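Local coordinates for RING finger protein unkempt homolog (Mus musculus, PDB 5ELH), which binds specific RNA sequences through clustered CCCH zinc fingers and represses translation, shaping the early morphology of cortical neurons, at residues Gly51-Val59 with Arg90-Thr98. Numbering follows the deposited sequence.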
ATOM      1  N   GLY A  51      20.181  -2.506  10.892  1.00 16.93           N
ATOM      2  CA  GLY A  51      20.886  -2.221   9.657  1.00 16.17           C
ATOM      3  C   GLY A  51      21.028  -3.398   8.704  1.00 19.08           C
ATOM      4  O   GLY A  51      21.524  -3.229   7.586  1.00 16.03           O
ATOM      5  N   THR A  52      20.603  -4.587   9.129  1.00 18.36           N
ATOM      6  CA  THR A  52      20.687  -5.773   8.280  1.00 14.11           C
ATOM      7  C   THR A  52      19.363  -5.954   7.536  1.00 13.32           C
ATOM      8  O   THR A  52      18.326  -5.510   8.008  1.00 16.89           O
ATOM      9  CB  THR A  52      20.991  -7.052   9.099  1.00 14.41           C
ATOM     10  OG1 THR A  52      19.895  -7.332   9.978  1.00 18.57           O
ATOM     11  CG2 THR A  52      22.277  -6.877   9.918  1.00 23.14           C
ATOM     12  N   PHE A  53      19.414  -6.562   6.359  1.00 12.85           N
ATOM     13  CA  PHE A  53      18.204  -6.856   5.584  1.00 13.14           C
ATOM     14  C   PHE A  53      17.545  -8.124   6.097  1.00 16.44           C
ATOM     15  O   PHE A  53      18.226  -9.009   6.610  1.00 19.97           O
ATOM     16  CB  PHE A  53      18.539  -7.096   4.120  1.00 13.29           C
ATOM     17  CG  PHE A  53      18.829  -5.847   3.342  1.00 14.04           C
ATOM     18  CD1 PHE A  53      17.956  -4.776   3.370  1.00 13.91           C
ATOM     19  CD2 PHE A  53      19.972  -5.756   2.575  1.00 15.23           C
ATOM     20  CE1 PHE A  53      18.218  -3.638   2.643  1.00 17.84           C
ATOM     21  CE2 PHE A  53      20.246  -4.617   1.856  1.00 16.61           C
ATOM     22  CZ  PHE A  53      19.371  -3.554   1.893  1.00 16.80           C
ATOM     23  N   ASN A  54      16.230  -8.244   5.911  1.00 14.91           N
ATOM     24  CA  ASN A  54      15.539  -9.470   6.299  1.00 18.35           C
ATOM     25  C   ASN A  54      16.069 -10.655   5.496  1.00 16.90           C
ATOM     26  O   ASN A  54      16.271 -11.737   6.041  1.00 17.70           O
ATOM     27  CB  ASN A  54      14.019  -9.335   6.192  1.00 15.81           C
ATOM     28  CG  ASN A  54      13.562  -8.953   4.808  1.00 17.08           C
ATOM     29  OD1 ASN A  54      14.312  -8.350   4.034  1.00 13.73           O
ATOM     30  ND2 ASN A  54      12.318  -9.287   4.488  1.00 15.13           N
ATOM     31  N   TYR A  55      16.341 -10.438   4.217  1.00 20.14           N
ATOM     32  CA  TYR A  55      17.031 -11.431   3.410  1.00 14.78           C
ATOM     33  C   TYR A  55      18.021 -10.793   2.442  1.00 17.76           C
ATOM     34  O   TYR A  55      17.843  -9.650   2.009  1.00 17.45           O
ATOM     35  CB  TYR A  55      16.040 -12.323   2.655  1.00 14.22           C
ATOM     36  CG  TYR A  55      15.172 -11.629   1.611  1.00 15.65           C
ATOM     37  CD1 TYR A  55      15.613 -11.465   0.317  1.00 17.42           C
ATOM     38  CD2 TYR A  55      13.891 -11.184   1.925  1.00 15.18           C
ATOM     39  CE1 TYR A  55      14.815 -10.857  -0.640  1.00 16.58           C
ATOM     40  CE2 TYR A  55      13.090 -10.570   0.987  1.00 18.26           C
ATOM     41  CZ  TYR A  55      13.558 -10.408  -0.301  1.00 16.06           C
ATOM     42  OH  TYR A  55      12.769  -9.794  -1.256  1.00 20.54           O
ATOM     43  N   SER A  56      19.049 -11.562   2.098  1.00 17.33           N
ATOM     44  CA  SER A  56      20.147 -11.100   1.260  1.00 18.50           C
ATOM     45  C   SER A  56      19.712 -10.773  -0.160  1.00 19.16           C
ATOM     46  O   SER A  56      18.868 -11.460  -0.732  1.00 15.39           O
ATOM     47  CB  SER A  56      21.225 -12.181   1.205  1.00 19.84           C
ATOM     48  OG  SER A  56      22.180 -11.900   0.204  1.00 19.40           O
ATOM     49  N   PRO A  57      20.291  -9.716  -0.742  1.00 16.03           N
ATOM     50  CA  PRO A  57      20.062  -9.457  -2.167  1.00 12.27           C
ATOM     51  C   PRO A  57      21.053 -10.186  -3.071  1.00 15.27           C
ATOM     52  O   PRO A  57      21.041  -9.961  -4.277  1.00 18.85           O
ATOM     53  CB  PRO A  57      20.302  -7.952  -2.275  1.00 12.38           C
ATOM     54  CG  PRO A  57      21.311  -7.673  -1.246  1.00 14.93           C
ATOM     55  CD  PRO A  57      21.023  -8.611  -0.097  1.00 15.28           C
ATOM     56  N   ASP A  58      21.904 -11.036  -2.509  1.00 13.70           N
ATOM     57  CA  ASP A  58      22.985 -11.633  -3.284  1.00 13.94           C
ATOM     58  C   ASP A  58      23.106 -13.149  -3.127  1.00 22.09           C
ATOM     59  O   ASP A  58      23.348 -13.845  -4.114  1.00 25.57           O
ATOM     60  CB  ASP A  58      24.311 -10.958  -2.918  1.00 22.09           C
ATOM     61  CG  ASP A  58      24.364  -9.506  -3.359  1.00 31.22           C
ATOM     62  OD1 ASP A  58      24.056  -9.242  -4.535  1.00 24.90           O
ATOM     63  OD2 ASP A  58      24.702  -8.630  -2.535  1.00 37.79           O
ATOM     64  N   VAL A  59      22.955 -13.668  -1.909  1.00 19.24           N
ATOM     65  CA  VAL A  59      23.150 -15.104  -1.703  1.00 18.54           C
ATOM     66  C   VAL A  59      21.810 -15.864  -1.748  1.00 17.39           C
ATOM     67  O   VAL A  59      20.914 -15.650  -0.936  1.00 15.68           O
ATOM     68  CB  VAL A  59      24.030 -15.436  -0.447  1.00 34.21           C
ATOM     69  CG1 VAL A  59      24.269 -14.203   0.415  1.00 38.69           C
ATOM     70  CG2 VAL A  59      23.453 -16.586   0.364  1.00 34.53           C
ATOM     71  N   ARG A  90      15.423  -8.179  -8.054  1.00 15.86           N
ATOM     72  CA  ARG A  90      15.224  -7.013  -8.903  1.00 15.13           C
ATOM     73  C   ARG A  90      14.445  -5.890  -8.214  1.00 14.83           C
ATOM     74  O   ARG A  90      14.611  -4.719  -8.551  1.00 17.81           O
ATOM     75  CB  ARG A  90      14.533  -7.445 -10.199  1.00 16.16           C
ATOM     76  CG  ARG A  90      15.478  -8.130 -11.186  1.00 20.78           C
ATOM     77  CD  ARG A  90      14.751  -8.810 -12.347  1.00 30.39           C
ATOM     78  NE  ARG A  90      13.771  -7.948 -13.010  1.00 46.14           N
ATOM     79  CZ  ARG A  90      14.033  -7.145 -14.041  1.00 62.10           C
ATOM     80  NH1 ARG A  90      15.262  -7.065 -14.543  1.00 69.11           N
ATOM     81  NH2 ARG A  90      13.060  -6.409 -14.571  1.00 62.37           N
ATOM     82  N   TYR A  91      13.593  -6.244  -7.257  1.00 14.23           N
ATOM     83  CA  TYR A  91      12.785  -5.258  -6.542  1.00 14.11           C
ATOM     84  C   TYR A  91      13.254  -5.098  -5.097  1.00 13.31           C
ATOM     85  O   TYR A  91      12.545  -4.551  -4.252  1.00 14.03           O
ATOM     86  CB  TYR A  91      11.301  -5.611  -6.641  1.00 15.42           C
ATOM     87  CG  TYR A  91      10.856  -5.551  -8.086  1.00 17.19           C
ATOM     88  CD1 TYR A  91      10.950  -6.668  -8.903  1.00 19.83           C
ATOM     89  CD2 TYR A  91      10.420  -4.362  -8.649  1.00 22.19           C
ATOM     90  CE1 TYR A  91      10.582  -6.621 -10.222  1.00 23.99           C
ATOM     91  CE2 TYR A  91      10.052  -4.301  -9.964  1.00 17.48           C
ATOM     92  CZ  TYR A  91      10.136  -5.435 -10.755  1.00 23.36           C
ATOM     93  OH  TYR A  91       9.772  -5.395 -12.083  1.00 27.03           O
ATOM     94  N   HIS A  92      14.473  -5.547  -4.848  1.00 12.96           N
ATOM     95  CA  HIS A  92      15.109  -5.406  -3.539  1.00 12.43           C
ATOM     96  C   HIS A  92      15.537  -3.956  -3.310  1.00 19.44           C
ATOM     97  O   HIS A  92      15.903  -3.239  -4.260  1.00 14.41           O
ATOM     98  CB  HIS A  92      16.331  -6.324  -3.468  1.00 13.99           C
ATOM     99  CG  HIS A  92      16.742  -6.703  -2.077  1.00 14.85           C
ATOM    100  ND1 HIS A  92      17.319  -5.812  -1.196  1.00 14.09           N
ATOM    101  CD2 HIS A  92      16.692  -7.891  -1.431  1.00 15.68           C
ATOM    102  CE1 HIS A  92      17.580  -6.429  -0.056  1.00 12.30           C
ATOM    103  NE2 HIS A  92      17.222  -7.695  -0.178  1.00 13.81           N
ATOM    104  N   LEU A  93      15.476  -3.532  -2.051  1.00 18.20           N
ATOM    105  CA  LEU A  93      15.926  -2.196  -1.637  1.00 20.61           C
ATOM    106  C   LEU A  93      17.352  -1.886  -2.095  1.00 18.37           C
ATOM    107  O   LEU A  93      17.683  -0.747  -2.410  1.00 18.91           O
ATOM    108  CB  LEU A  93      15.828  -2.057  -0.112  1.00 15.87           C
ATOM    109  CG  LEU A  93      14.409  -1.852   0.427  1.00 18.17           C
ATOM    110  CD1 LEU A  93      14.338  -2.167   1.919  1.00 16.46           C
ATOM    111  CD2 LEU A  93      13.932  -0.436   0.143  1.00 21.48           C
ATOM    112  N   ARG A  94      18.174  -2.923  -2.176  1.00 14.20           N
ATOM    113  CA  ARG A  94      19.568  -2.806  -2.565  1.00 16.82           C
ATOM    114  C   ARG A  94      19.759  -2.451  -4.032  1.00 19.66           C
ATOM    115  O   ARG A  94      20.705  -1.747  -4.384  1.00 16.84           O
ATOM    116  CB  ARG A  94      20.280  -4.130  -2.282  1.00 18.82           C
ATOM    117  CG  ARG A  94      21.699  -4.228  -2.825  1.00 16.40           C
ATOM    118  CD  ARG A  94      22.605  -3.178  -2.209  1.00 17.70           C
ATOM    119  NE  ARG A  94      23.978  -3.311  -2.684  1.00 25.78           N
ATOM    120  CZ  ARG A  94      24.459  -2.734  -3.779  1.00 25.79           C
ATOM    121  NH1 ARG A  94      23.680  -1.968  -4.541  1.00 21.98           N
ATOM    122  NH2 ARG A  94      25.729  -2.926  -4.111  1.00 26.44           N
ATOM    123  N   TYR A  95      18.872  -2.951  -4.883  1.00 13.98           N
ATOM    124  CA  TYR A  95      19.099  -2.923  -6.327  1.00 14.74           C
ATOM    125  C   TYR A  95      18.045  -2.223  -7.186  1.00 15.87           C
ATOM    126  O   TYR A  95      18.373  -1.726  -8.267  1.00 19.58           O
ATOM    127  CB  TYR A  95      19.290  -4.343  -6.839  1.00 14.62           C
ATOM    128  CG  TYR A  95      20.603  -4.955  -6.441  1.00 17.61           C
ATOM    129  CD1 TYR A  95      21.800  -4.345  -6.789  1.00 17.34           C
ATOM    130  CD2 TYR A  95      20.653  -6.149  -5.729  1.00 20.30           C
ATOM    131  CE1 TYR A  95      23.004  -4.891  -6.449  1.00 17.22           C
ATOM    132  CE2 TYR A  95      21.869  -6.711  -5.372  1.00 19.72           C
ATOM    133  CZ  TYR A  95      23.040  -6.072  -5.730  1.00 17.91           C
ATOM    134  OH  TYR A  95      24.256  -6.606  -5.405  1.00 21.47           O
ATOM    135  N   TYR A  96      16.799  -2.169  -6.735  1.00 16.45           N
ATOM    136  CA  TYR A  96      15.729  -1.604  -7.562  1.00 16.56           C
ATOM    137  C   TYR A  96      16.060  -0.194  -8.064  1.00 19.13           C
ATOM    138  O   TYR A  96      16.373   0.702  -7.282  1.00 16.64           O
ATOM    139  CB  TYR A  96      14.410  -1.597  -6.787  1.00 19.82           C
ATOM    140  CG  TYR A  96      13.232  -1.039  -7.544  1.00 16.08           C
ATOM    141  CD1 TYR A  96      12.723  -1.683  -8.666  1.00 16.64           C
ATOM    142  CD2 TYR A  96      12.610   0.120  -7.120  1.00 17.53           C
ATOM    143  CE1 TYR A  96      11.638  -1.170  -9.355  1.00 22.73           C
ATOM    144  CE2 TYR A  96      11.524   0.641  -7.801  1.00 23.44           C
ATOM    145  CZ  TYR A  96      11.041  -0.011  -8.911  1.00 24.30           C
ATOM    146  OH  TYR A  96       9.965   0.515  -9.572  1.00 23.70           O
ATOM    147  N   LYS A  97      16.002  -0.033  -9.384  1.00 17.65           N
ATOM    148  CA  LYS A  97      16.256   1.247 -10.070  1.00 19.98           C
ATOM    149  C   LYS A  97      17.573   1.924  -9.693  1.00 23.80           C
ATOM    150  O   LYS A  97      17.656   3.155  -9.708  1.00 19.98           O
ATOM    151  CB  LYS A  97      15.110   2.233  -9.819  1.00 19.35           C
ATOM    152  CG  LYS A  97      13.730   1.718 -10.207  1.00 21.07           C
ATOM    153  CD  LYS A  97      13.382   2.075 -11.609  1.00 24.21           C
ATOM    154  CE  LYS A  97      12.035   1.513 -11.985  1.00 27.52           C
ATOM    155  NZ  LYS A  97      11.756   1.777 -13.410  1.00 26.64           N
ATOM    156  N   THR A  98      18.602   1.135  -9.388  1.00 20.60           N
ATOM    157  CA  THR A  98      19.910   1.690  -9.021  1.00 24.01           C
ATOM    158  C   THR A  98      20.869   1.800 -10.201  1.00 26.74           C
ATOM    159  O   THR A  98      21.926   2.419 -10.085  1.00 21.34           O
ATOM    160  CB  THR A  98      20.591   0.849  -7.923  1.00 20.37           C
ATOM    161  OG1 THR A  98      20.786  -0.487  -8.390  1.00 17.47           O
ATOM    162  CG2 THR A  98      19.736   0.828  -6.681  1.00 16.84           C
TER
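The imidazole of H92 is packed among F53, Y55 and P57. Its CE1 stands over the centre of the F53 ring, 3.6 Å from F53 CD2, an edge-to-face pair with planes at 85°. The H92 edge also turns toward the face of Y55 in an offset edge-to-face pair, with H92 CD2 3.6 Å from Y55 CE1. Between these two carbons, H92 NE2 gives a nearly straight bond (170°) to the backbone Y55 O at 3.0 Å, lying in the imidazole plane. P57 CB covers one face, a CH-pi contact 3.6 Å from the ring centroid. H92 CG lies anti to the backbone N (chi1 -157°) and beside the carbonyl carbon, on the side of the following chain, and ND1 accepts from R94 N at 3.2 Å.

Beside this cluster, P57 CG packs on R94 CG, and P57 CB touches Y95 CE2 at 3.7 Å. Y95 OH donates to the syn lone pair of D58 OD1 at 2.8 Å; R89 adds a salt bridge to that oxygen. S56 OG accepts from D58 N (an ST turn) and V59 N (an ST motif), tying down the turn that carries P57 and D58. Farther out, R43 O holds Y55 OH, and E136 salt-bridges R94.

Both imidazole nitrogens are thus engaged, one as donor and one as acceptor, which fixes the ring flip and is consistent with a neutral, NE2-protonated H92 joining the approaches to the second and third zinc-binding fingers.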